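Local structure of protein Niban 2 (Homo sapiens, 7CTP) at residues Y35-E46 / S201-T209; W84-P92 / L99-E107. The protein may play a role in suppressing apoptosis and may promote melanoma cell invasion, the part described here holding the PH domain and a large helical region. One frame throughout, in Å; residues are numbered along the deposited sequence.

How the interactions relate
Interaction 1 (35-46 with 201-209) and interaction 2 (84-92 with 99-107) belong to different parts of the chain. Their centres are about 43 Å apart and their nearest atoms about 22 Å, so they do not touch. They lie on opposite sides of the chain's centre, interaction 1 about 18 Å from it and interaction 2 about 29 Å. In sequence, interaction 2 falls between the two segments of interaction 1. Interaction 2 joins a hairpin of the PH domain to the short helix 103-107 that follows it. Interaction 1 brings together helix 10-48 and helix 204-218, which come before and after the strands of that domain. A glycerol, probably from the crystallisation liquor, lies about 4 Å from the Glu46 side chain.

Interaction 1. Residues Y35-E46 / S201-T209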
loop_
_atom_site.group_PDB
_atom_site.type_symbol
_atom_site.label_atom_id
_atom_site.label_comp_id
_atom_site.label_asym_id
_atom_site.label_seq_id
_atom_site.Cartn_x
_atom_site.Cartn_y
_atom_site.Cartn_z
ATOM N N TYR A 35 9.557 3.764 -17.736
ATOM C CA TYR A 35 10.424 4.619 -16.933
ATOM C C TYR A 35 10.539 6.015 -17.535
ATOM O O TYR A 35 10.388 7.023 -16.832
ATOM C CB TYR A 35 11.808 3.997 -16.783
ATOM C CG TYR A 35 12.586 4.628 -15.649
ATOM C CD1 TYR A 35 12.443 4.173 -14.345
ATOM C CD2 TYR A 35 13.422 5.715 -15.878
ATOM C CE1 TYR A 35 13.141 4.759 -13.301
ATOM C CE2 TYR A 35 14.112 6.312 -14.844
ATOM C CZ TYR A 35 13.974 5.826 -13.562
ATOM O OH TYR A 35 14.669 6.420 -12.532
ATOM N N GLY A 36 10.789 6.096 -18.841
ATOM C CA GLY A 36 10.951 7.402 -19.455
ATOM C C GLY A 36 9.661 8.201 -19.509
ATOM O O GLY A 36 9.692 9.435 -19.523
ATOM N N VAL A 37 8.521 7.513 -19.562
ATOM C CA VAL A 37 7.237 8.203 -19.535
ATOM C C VAL A 37 7.013 8.822 -18.162
ATOM O O VAL A 37 6.621 9.988 -18.039
ATOM C CB VAL A 37 6.097 7.235 -19.912
ATOM C CG1 VAL A 37 4.729 7.912 -19.729
ATOM C CG2 VAL A 37 6.262 6.706 -21.344
ATOM N N ALA A 38 7.275 8.047 -17.104
ATOM C CA ALA A 38 7.167 8.574 -15.749
ATOM C C ALA A 38 8.107 9.751 -15.537
ATOM O O ALA A 38 7.748 10.731 -14.867
ATOM C CB ALA A 38 7.462 7.473 -14.730
ATOM N N LEU A 39 9.325 9.660 -16.084
ATOM C CA LEU A 39 10.286 10.755 -15.974
ATOM C C LEU A 39 9.773 11.998 -16.685
ATOM O O LEU A 39 9.818 13.107 -16.135
ATOM C CB LEU A 39 11.634 10.324 -16.553
ATOM C CG LEU A 39 12.756 11.371 -16.524
ATOM C CD1 LEU A 39 13.125 11.708 -15.089
ATOM C CD2 LEU A 39 13.970 10.840 -17.280
ATOM N N PHE A 40 9.272 11.833 -17.909
ATOM C CA PHE A 40 8.732 12.978 -18.638
ATOM C C PHE A 40 7.575 13.626 -17.882
ATOM O O PHE A 40 7.496 14.858 -17.783
ATOM C CB PHE A 40 8.274 12.559 -20.032
ATOM C CG PHE A 40 7.560 13.654 -20.762
ATOM C CD1 PHE A 40 8.275 14.671 -21.369
ATOM C CD2 PHE A 40 6.173 13.693 -20.800
ATOM C CE1 PHE A 40 7.621 15.696 -22.026
ATOM C CE2 PHE A 40 5.515 14.721 -21.457
ATOM C CZ PHE A 40 6.246 15.719 -22.075
ATOM N N ASN A 41 6.647 12.816 -17.360
ATOM C CA ASN A 41 5.485 13.394 -16.679
ATOM C C ASN A 41 5.899 14.171 -15.436
ATOM O O ASN A 41 5.348 15.243 -15.144
ATOM C CB ASN A 41 4.480 12.302 -16.309
ATOM C CG ASN A 41 3.796 11.698 -17.522
ATOM O OD1 ASN A 41 3.647 12.349 -18.559
ATOM N ND2 ASN A 41 3.363 10.448 -17.391
ATOM N N SER A 42 6.869 13.645 -14.689
ATOM C CA SER A 42 7.321 14.321 -13.481
ATOM C C SER A 42 8.040 15.609 -13.842
ATOM O O SER A 42 7.798 16.663 -13.238
ATOM C CB SER A 42 8.227 13.401 -12.661
ATOM O OG SER A 42 8.767 14.076 -11.527
ATOM N N MET A 43 8.910 15.551 -14.852
ATOM C CA MET A 43 9.626 16.757 -15.252
ATOM C C MET A 43 8.683 17.798 -15.830
ATOM O O MET A 43 8.883 19.000 -15.620
ATOM C CB MET A 43 10.725 16.416 -16.249
ATOM C CG MET A 43 11.864 15.685 -15.605
ATOM S SD MET A 43 13.197 15.445 -16.777
ATOM C CE MET A 43 13.782 17.142 -16.977
ATOM N N ARG A 44 7.648 17.365 -16.550
ATOM C CA ARG A 44 6.706 18.341 -17.084
ATOM C C ARG A 44 5.996 19.074 -15.953
ATOM O O ARG A 44 5.821 20.299 -16.012
ATOM C CB ARG A 44 5.703 17.674 -18.018
ATOM C CG ARG A 44 4.841 18.678 -18.777
ATOM C CD ARG A 44 3.872 17.978 -19.700
ATOM N NE ARG A 44 2.966 18.915 -20.355
ATOM C CZ ARG A 44 1.938 18.543 -21.111
ATOM N NH1 ARG A 44 1.691 17.254 -21.300
ATOM N NH2 ARG A 44 1.159 19.456 -21.678
ATOM N N HIS A 45 5.615 18.344 -14.897
ATOM C CA HIS A 45 4.962 18.970 -13.751
ATOM C C HIS A 45 5.876 19.995 -13.091
ATOM O O HIS A 45 5.450 21.112 -12.777
ATOM C CB HIS A 45 4.531 17.906 -12.739
ATOM C CG HIS A 45 3.244 17.226 -13.088
ATOM N ND1 HIS A 45 2.119 17.918 -13.482
ATOM C CD2 HIS A 45 2.907 15.914 -13.104
ATOM C CE1 HIS A 45 1.142 17.062 -13.727
ATOM N NE2 HIS A 45 1.594 15.840 -13.505
ATOM N N GLU A 46 7.144 19.633 -12.878
ATOM C CA GLU A 46 8.074 20.539 -12.210
ATOM C C GLU A 46 8.342 21.772 -13.063
ATOM O O GLU A 46 8.247 22.908 -12.582
ATOM C CB GLU A 46 9.379 19.812 -11.885
ATOM C CG GLU A 46 9.219 18.710 -10.844
ATOM C CD GLU A 46 10.462 17.851 -10.692
ATOM O OE1 GLU A 46 11.087 17.514 -11.717
ATOM O OE2 GLU A 46 10.807 17.504 -9.543
ATOM N N SER A 201 7.241 9.372 -4.391
ATOM C CA SER A 201 8.260 9.026 -5.371
ATOM C C SER A 201 7.904 9.657 -6.710
ATOM O O SER A 201 6.787 9.497 -7.212
ATOM C CB SER A 201 8.379 7.508 -5.515
ATOM O OG SER A 201 9.157 7.178 -6.651
ATOM N N LYS A 202 8.849 10.401 -7.280
ATOM C CA LYS A 202 8.533 11.147 -8.490
ATOM C C LYS A 202 8.515 10.252 -9.715
ATOM O O LYS A 202 7.656 10.408 -10.584
ATOM C CB LYS A 202 9.536 12.286 -8.688
ATOM C CG LYS A 202 9.632 13.232 -7.502
ATOM C CD LYS A 202 10.574 14.388 -7.790
ATOM C CE LYS A 202 10.190 15.624 -6.980
ATOM N NZ LYS A 202 9.171 16.481 -7.667
ATOM N N VAL A 203 9.455 9.315 -9.807
ATOM C CA VAL A 203 9.667 8.610 -11.066
ATOM C C VAL A 203 9.617 7.104 -10.856
ATOM O O VAL A 203 8.847 6.408 -11.525
ATOM C CB VAL A 203 11.002 9.021 -11.708
ATOM C CG1 VAL A 203 11.224 8.274 -13.017
ATOM C CG2 VAL A 203 11.016 10.531 -11.941
ATOM N N GLU A 204 10.447 6.594 -9.936
ATOM C CA GLU A 204 10.570 5.146 -9.756
ATOM C C GLU A 204 9.244 4.513 -9.355
ATOM O O GLU A 204 8.866 3.452 -9.870
ATOM C CB GLU A 204 11.640 4.841 -8.712
ATOM C CG GLU A 204 13.061 5.052 -9.204
ATOM C CD GLU A 204 14.090 4.755 -8.127
ATOM O OE1 GLU A 204 13.768 4.007 -7.174
ATOM O OE2 GLU A 204 15.218 5.277 -8.237
ATOM N N GLY A 205 8.539 5.131 -8.409
ATOM C CA GLY A 205 7.271 4.621 -7.936
ATOM C C GLY A 205 6.226 4.479 -9.024
ATOM O O GLY A 205 5.715 3.382 -9.279
ATOM N N PRO A 206 5.874 5.592 -9.682
ATOM C CA PRO A 206 4.896 5.507 -10.779
ATOM C C PRO A 206 5.322 4.596 -11.918
ATOM O O PRO A 206 4.479 3.902 -12.492
ATOM C CB PRO A 206 4.767 6.969 -11.246
ATOM C CG PRO A 206 5.125 7.771 -10.047
ATOM C CD PRO A 206 6.200 6.992 -9.342
ATOM N N ALA A 207 6.608 4.588 -12.281
ATOM C CA ALA A 207 7.056 3.696 -13.347
ATOM C C ALA A 207 6.815 2.247 -12.952
ATOM O O ALA A 207 6.336 1.441 -13.755
ATOM C CB ALA A 207 8.528 3.931 -13.667
ATOM N N PHE A 208 7.121 1.908 -11.700
ATOM C CA PHE A 208 6.949 0.528 -11.265
ATOM C C PHE A 208 5.476 0.140 -11.221
ATOM O O PHE A 208 5.080 -0.904 -11.755
ATOM C CB PHE A 208 7.607 0.316 -9.905
ATOM C CG PHE A 208 7.506 -1.095 -9.421
ATOM C CD1 PHE A 208 8.404 -2.059 -9.853
ATOM C CD2 PHE A 208 6.484 -1.468 -8.568
ATOM C CE1 PHE A 208 8.293 -3.377 -9.412
ATOM C CE2 PHE A 208 6.364 -2.780 -8.140
ATOM C CZ PHE A 208 7.270 -3.730 -8.561
ATOM N N THR A 209 4.642 0.957 -10.577
ATOM C CA THR A 209 3.260 0.524 -10.401
ATOM C C THR A 209 2.495 0.547 -11.721
ATOM O O THR A 209 1.632 -0.308 -11.955
ATOM C CB THR A 209 2.571 1.372 -9.336
ATOM O OG1 THR A 209 2.617 2.746 -9.725
ATOM C CG2 THR A 209 3.292 1.225 -8.019
HETATM O O HOH W 1 5.980 10.329 -12.869
HETATM O O HOH W 2 7.287 15.499 -10.014
#
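The Tyr35 ring carries Val203 CG1 over one face, off centre toward the rim. This is a CH-pi contact, 4.0 Å from Val203 CG1 to the centroid of the Tyr35 ring. At the ring's edge, near its plane, lies Glu204 CG, and Ala207 CB meets Tyr35 CD1 obliquely. Tyr35 CG is anti to the backbone N (chi1 -163°), which carries the ring from the helix flank to Val203. Beyond the segments, Tyr35 OH is hydrogen-bonded to Gln297 and Glu204 OE2 to Gln294, both on helix 260-337. Val203 CG1 faces Tyr35 and also Leu39, while Val203 CG2 reaches Leu39 CD1 at 4.0 Å and lies near Ser42 CB. Small residues let the backbones come close, and Ala38 CB meets Ala207 CB at 3.8 Å. Water 1 bridges the backbones, donating to Ala38 O and to Lys202 O. At the outer end, Lys202 NZ forms a salt bridge with Glu46 OE2, 2.7 Å long, meeting it from above the carboxylate plane. A bend at chi4 (-87°) turns NZ to this partner. Lys202 NZ also donates to water 2, which is hydrogen-bonded to Ser42 OG at 2.6 Å. The axes of 35-46 and 204-209 approach to 8.4 Å, with 138° between their N-to-C directions. This is an oblique, roughly antiparallel helix-helix packing with alanines at the interface and Val203 at the second helix's N-cap.

Interaction 2. Residues W84-P92 / L99-E107; sequences WRNRFSLVP and LYENKAAYE
Phe88 meets Lys103 and Tyr106 of the short helix 103-107. Lys103 CB lies over one face of the Phe88 ring, 4.0 Å from its centroid, and the rest of the lysine chain runs on past Phe88 CE1. Phe88 CE2 in turn sits over a face of the Tyr106 ring, 3.5 Å from Tyr106 CD2. The two rings are oblique, their planes 39° apart. With chi1 at -180° the Phe88 ring swings opposite its own N and projects to Lys103 and Tyr106. With only a methyl at Phe88, as in alanine, the Lys103 chain and the Tyr106 ring face would probably lose their shared partner and a gap would open between strand and helix. Two residues further along the strand, Leu90 CD1 touches Tyr106 CZ at 3.4 Å, crossing the tyrosine at about a right angle. These contacts cover one side of a beta hairpin of the PH domain, formed by strands 84-91 and 97-100. Phe88 and Tyr100 are an antiparallel hydrogen-bonded pair of it. Tyr100 N donates to Phe88 O at 2.8 Å, almost straight at 178°; the return bond from Phe88 N to Tyr100 O is weak. On the other face, Leu99 CD2 packs on Ser89 CB at 3.6 Å, and Ser89 also touches Trp182 of helix 176-194. Arg87 CD lies against Tyr100 O, 3.0 Å away. Asn102 caps the N-terminus of the helix: its OD1 accepts from Ala105 N at 2.8 Å. Outside the two segments, Tyr106 reaches Ile68, and Phe88 touches Ser71 and Asn73 of strand 70-77.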
loop_
_atom_site.group_PDB
_atom_site.type_symbol
_atom_site.label_atom_id
_atom_site.label_comp_id
_atom_site.label_asym_id
_atom_site.label_seq_id
_atom_site.Cartn_x
_atom_site.Cartn_y
_atom_site.Cartn_z
ATOM N N TRP A 84 4.585 -25.793 20.879
ATOM C CA TRP A 84 4.451 -24.380 21.206
ATOM C C TRP A 84 5.542 -23.957 22.183
ATOM O O TRP A 84 5.769 -24.618 23.203
ATOM C CB TRP A 84 3.076 -24.096 21.804
ATOM C CG TRP A 84 1.945 -24.245 20.842
ATOM C CD1 TRP A 84 1.328 -25.408 20.470
ATOM C CD2 TRP A 84 1.278 -23.193 20.137
ATOM N NE1 TRP A 84 0.322 -25.142 19.571
ATOM C CE2 TRP A 84 0.270 -23.790 19.352
ATOM C CE3 TRP A 84 1.437 -21.804 20.092
ATOM C CZ2 TRP A 84 -0.574 -23.044 18.530
ATOM C CZ3 TRP A 84 0.597 -21.068 19.279
ATOM C CH2 TRP A 84 -0.395 -21.687 18.509
ATOM N N ARG A 85 6.215 -22.852 21.872
ATOM C CA ARG A 85 7.295 -22.332 22.694
ATOM C C ARG A 85 7.025 -20.873 23.001
ATOM O O ARG A 85 6.526 -20.137 22.144
ATOM C CB ARG A 85 8.653 -22.445 21.991
ATOM C CG ARG A 85 9.113 -23.856 21.699
ATOM C CD ARG A 85 9.318 -24.668 22.969
ATOM N NE ARG A 85 9.772 -26.023 22.661
ATOM C CZ ARG A 85 9.554 -27.080 23.436
ATOM N NH1 ARG A 85 8.890 -26.943 24.571
ATOM N NH2 ARG A 85 10.002 -28.276 23.075
ATOM N N ASN A 86 7.352 -20.454 24.222
ATOM C CA ASN A 86 7.367 -19.029 24.512
ATOM C C ASN A 86 8.369 -18.346 23.597
ATOM O O ASN A 86 9.404 -18.921 23.243
ATOM C CB ASN A 86 7.734 -18.759 25.973
ATOM C CG ASN A 86 7.972 -17.276 26.248
ATOM O OD1 ASN A 86 7.034 -16.521 26.501
ATOM N ND2 ASN A 86 9.232 -16.850 26.173
ATOM N N ARG A 87 8.044 -17.121 23.190
ATOM C CA ARG A 87 8.976 -16.290 22.450
ATOM C C ARG A 87 8.835 -14.861 22.937
ATOM O O ARG A 87 7.717 -14.371 23.120
ATOM C CB ARG A 87 8.723 -16.353 20.932
ATOM C CG ARG A 87 9.137 -17.655 20.277
ATOM C CD ARG A 87 10.629 -17.692 19.989
ATOM N NE ARG A 87 11.040 -18.961 19.400
ATOM C CZ ARG A 87 11.331 -20.052 20.100
ATOM N NH1 ARG A 87 11.261 -20.033 21.425
ATOM N NH2 ARG A 87 11.694 -21.162 19.474
ATOM N N PHE A 88 9.965 -14.206 23.175
ATOM C CA PHE A 88 9.949 -12.768 23.391
ATOM C C PHE A 88 9.826 -12.102 22.032
ATOM O O PHE A 88 10.686 -12.291 21.164
ATOM C CB PHE A 88 11.204 -12.289 24.113
ATOM C CG PHE A 88 11.225 -10.809 24.355
ATOM C CD1 PHE A 88 10.283 -10.212 25.177
ATOM C CD2 PHE A 88 12.176 -10.006 23.743
ATOM C CE1 PHE A 88 10.298 -8.835 25.392
ATOM C CE2 PHE A 88 12.196 -8.631 23.954
ATOM C CZ PHE A 88 11.261 -8.048 24.776
ATOM N N SER A 89 8.746 -11.356 21.837
ATOM C CA SER A 89 8.398 -10.804 20.537
ATOM C C SER A 89 8.520 -9.289 20.606
ATOM O O SER A 89 7.974 -8.661 21.518
ATOM C CB SER A 89 6.985 -11.226 20.137
ATOM O OG SER A 89 6.457 -10.366 19.146
ATOM N N LEU A 90 9.242 -8.707 19.651
ATOM C CA LEU A 90 9.587 -7.295 19.685
ATOM C C LEU A 90 9.278 -6.666 18.338
ATOM O O LEU A 90 9.578 -7.252 17.293
ATOM C CB LEU A 90 11.073 -7.107 20.031
ATOM C CG LEU A 90 11.627 -5.720 20.374
ATOM C CD1 LEU A 90 12.868 -5.876 21.220
ATOM C CD2 LEU A 90 11.954 -4.909 19.130
ATOM N N VAL A 91 8.689 -5.477 18.366
ATOM C CA VAL A 91 8.445 -4.708 17.149
ATOM C C VAL A 91 9.366 -3.492 17.143
ATOM O O VAL A 91 9.113 -2.525 17.873
ATOM C CB VAL A 91 6.979 -4.273 17.035
ATOM C CG1 VAL A 91 6.802 -3.375 15.813
ATOM C CG2 VAL A 91 6.073 -5.496 16.936
ATOM N N PRO A 92 10.426 -3.490 16.338
ATOM C CA PRO A 92 11.331 -2.331 16.304
ATOM C C PRO A 92 10.723 -1.110 15.636
ATOM O O PRO A 92 9.588 -1.137 15.155
ATOM C CB PRO A 92 12.534 -2.842 15.498
ATOM C CG PRO A 92 12.379 -4.325 15.409
ATOM C CD PRO A 92 10.906 -4.586 15.481
ATOM N N LEU A 99 11.362 -12.154 16.777
ATOM C CA LEU A 99 11.102 -13.179 17.783
ATOM C C LEU A 99 12.422 -13.709 18.340
ATOM O O LEU A 99 13.272 -14.192 17.580
ATOM C CB LEU A 99 10.279 -14.317 17.184
ATOM C CG LEU A 99 9.013 -13.907 16.421
ATOM C CD1 LEU A 99 8.335 -15.118 15.794
ATOM C CD2 LEU A 99 8.054 -13.184 17.344
ATOM N N TYR A 100 12.584 -13.626 19.661
ATOM C CA TYR A 100 13.714 -14.196 20.385
ATOM C C TYR A 100 13.243 -15.380 21.217
ATOM O O TYR A 100 12.058 -15.503 21.525
ATOM C CB TYR A 100 14.365 -13.159 21.304
ATOM C CG TYR A 100 14.948 -11.965 20.591
ATOM C CD1 TYR A 100 14.155 -10.875 20.258
ATOM C CD2 TYR A 100 16.297 -11.922 20.259
ATOM C CE1 TYR A 100 14.685 -9.775 19.611
ATOM C CE2 TYR A 100 16.839 -10.827 19.610
ATOM C CZ TYR A 100 16.026 -9.757 19.291
ATOM O OH TYR A 100 16.547 -8.660 18.642
ATOM N N GLU A 101 14.191 -16.245 21.601
ATOM C CA GLU A 101 13.843 -17.414 22.408
ATOM C C GLU A 101 13.157 -16.993 23.703
ATOM O O GLU A 101 12.103 -17.528 24.071
ATOM C CB GLU A 101 15.093 -18.251 22.694
ATOM C CG GLU A 101 14.814 -19.545 23.463
ATOM C CD GLU A 101 15.924 -20.571 23.315
ATOM O OE1 GLU A 101 15.636 -21.785 23.396
ATOM O OE2 GLU A 101 17.089 -20.164 23.123
ATOM N N ASN A 102 13.736 -16.024 24.402
ATOM C CA ASN A 102 13.111 -15.408 25.562
ATOM C C ASN A 102 13.746 -14.037 25.735
ATOM O O ASN A 102 14.663 -13.665 25.000
ATOM C CB ASN A 102 13.254 -16.277 26.820
ATOM C CG ASN A 102 14.645 -16.862 26.980
ATOM O OD1 ASN A 102 15.650 -16.163 26.854
ATOM N ND2 ASN A 102 14.707 -18.160 27.255
ATOM N N LYS A 103 13.237 -13.280 26.707
ATOM C CA LYS A 103 13.753 -11.933 26.924
ATOM C C LYS A 103 15.167 -11.961 27.492
ATOM O O LYS A 103 15.972 -11.079 27.182
ATOM C CB LYS A 103 12.813 -11.151 27.840
ATOM C CG LYS A 103 13.239 -9.711 28.091
ATOM C CD LYS A 103 12.218 -8.992 28.967
ATOM C CE LYS A 103 12.032 -7.538 28.538
ATOM N NZ LYS A 103 11.563 -6.658 29.657
ATOM N N ALA A 104 15.489 -12.970 28.307
ATOM C CA ALA A 104 16.849 -13.100 28.818
ATOM C C ALA A 104 17.841 -13.294 27.680
ATOM O O ALA A 104 18.935 -12.721 27.699
ATOM C CB ALA A 104 16.940 -14.251 29.818
ATOM N N ALA A 105 17.476 -14.093 26.672
ATOM C CA ALA A 105 18.334 -14.233 25.500
ATOM C C ALA A 105 18.464 -12.906 24.765
ATOM O O ALA A 105 19.531 -12.577 24.234
ATOM C CB ALA A 105 17.797 -15.319 24.568
ATOM N N TYR A 106 17.393 -12.117 24.745
ATOM C CA TYR A 106 17.458 -10.810 24.104
ATOM C C TYR A 106 18.425 -9.886 24.833
ATOM O O TYR A 106 19.156 -9.117 24.200
ATOM C CB TYR A 106 16.056 -10.209 24.045
ATOM C CG TYR A 106 15.971 -8.735 23.712
ATOM C CD1 TYR A 106 16.262 -8.261 22.439
ATOM C CD2 TYR A 106 15.546 -7.825 24.664
ATOM C CE1 TYR A 106 16.149 -6.921 22.140
ATOM C CE2 TYR A 106 15.434 -6.491 24.377
ATOM C CZ TYR A 106 15.737 -6.039 23.115
ATOM O OH TYR A 106 15.619 -4.696 22.827
ATOM N N GLU A 107 18.460 -9.966 26.170
ATOM C CA GLU A 107 19.293 -9.054 26.950
ATOM C C GLU A 107 20.772 -9.366 26.767
ATOM O O GLU A 107 21.609 -8.456 26.761
ATOM C CB GLU A 107 18.915 -9.124 28.432
ATOM C CG GLU A 107 17.433 -8.941 28.744
ATOM C CD GLU A 107 16.974 -7.493 28.750
ATOM O OE1 GLU A 107 16.047 -7.178 29.533
ATOM O OE2 GLU A 107 17.522 -6.678 27.977
#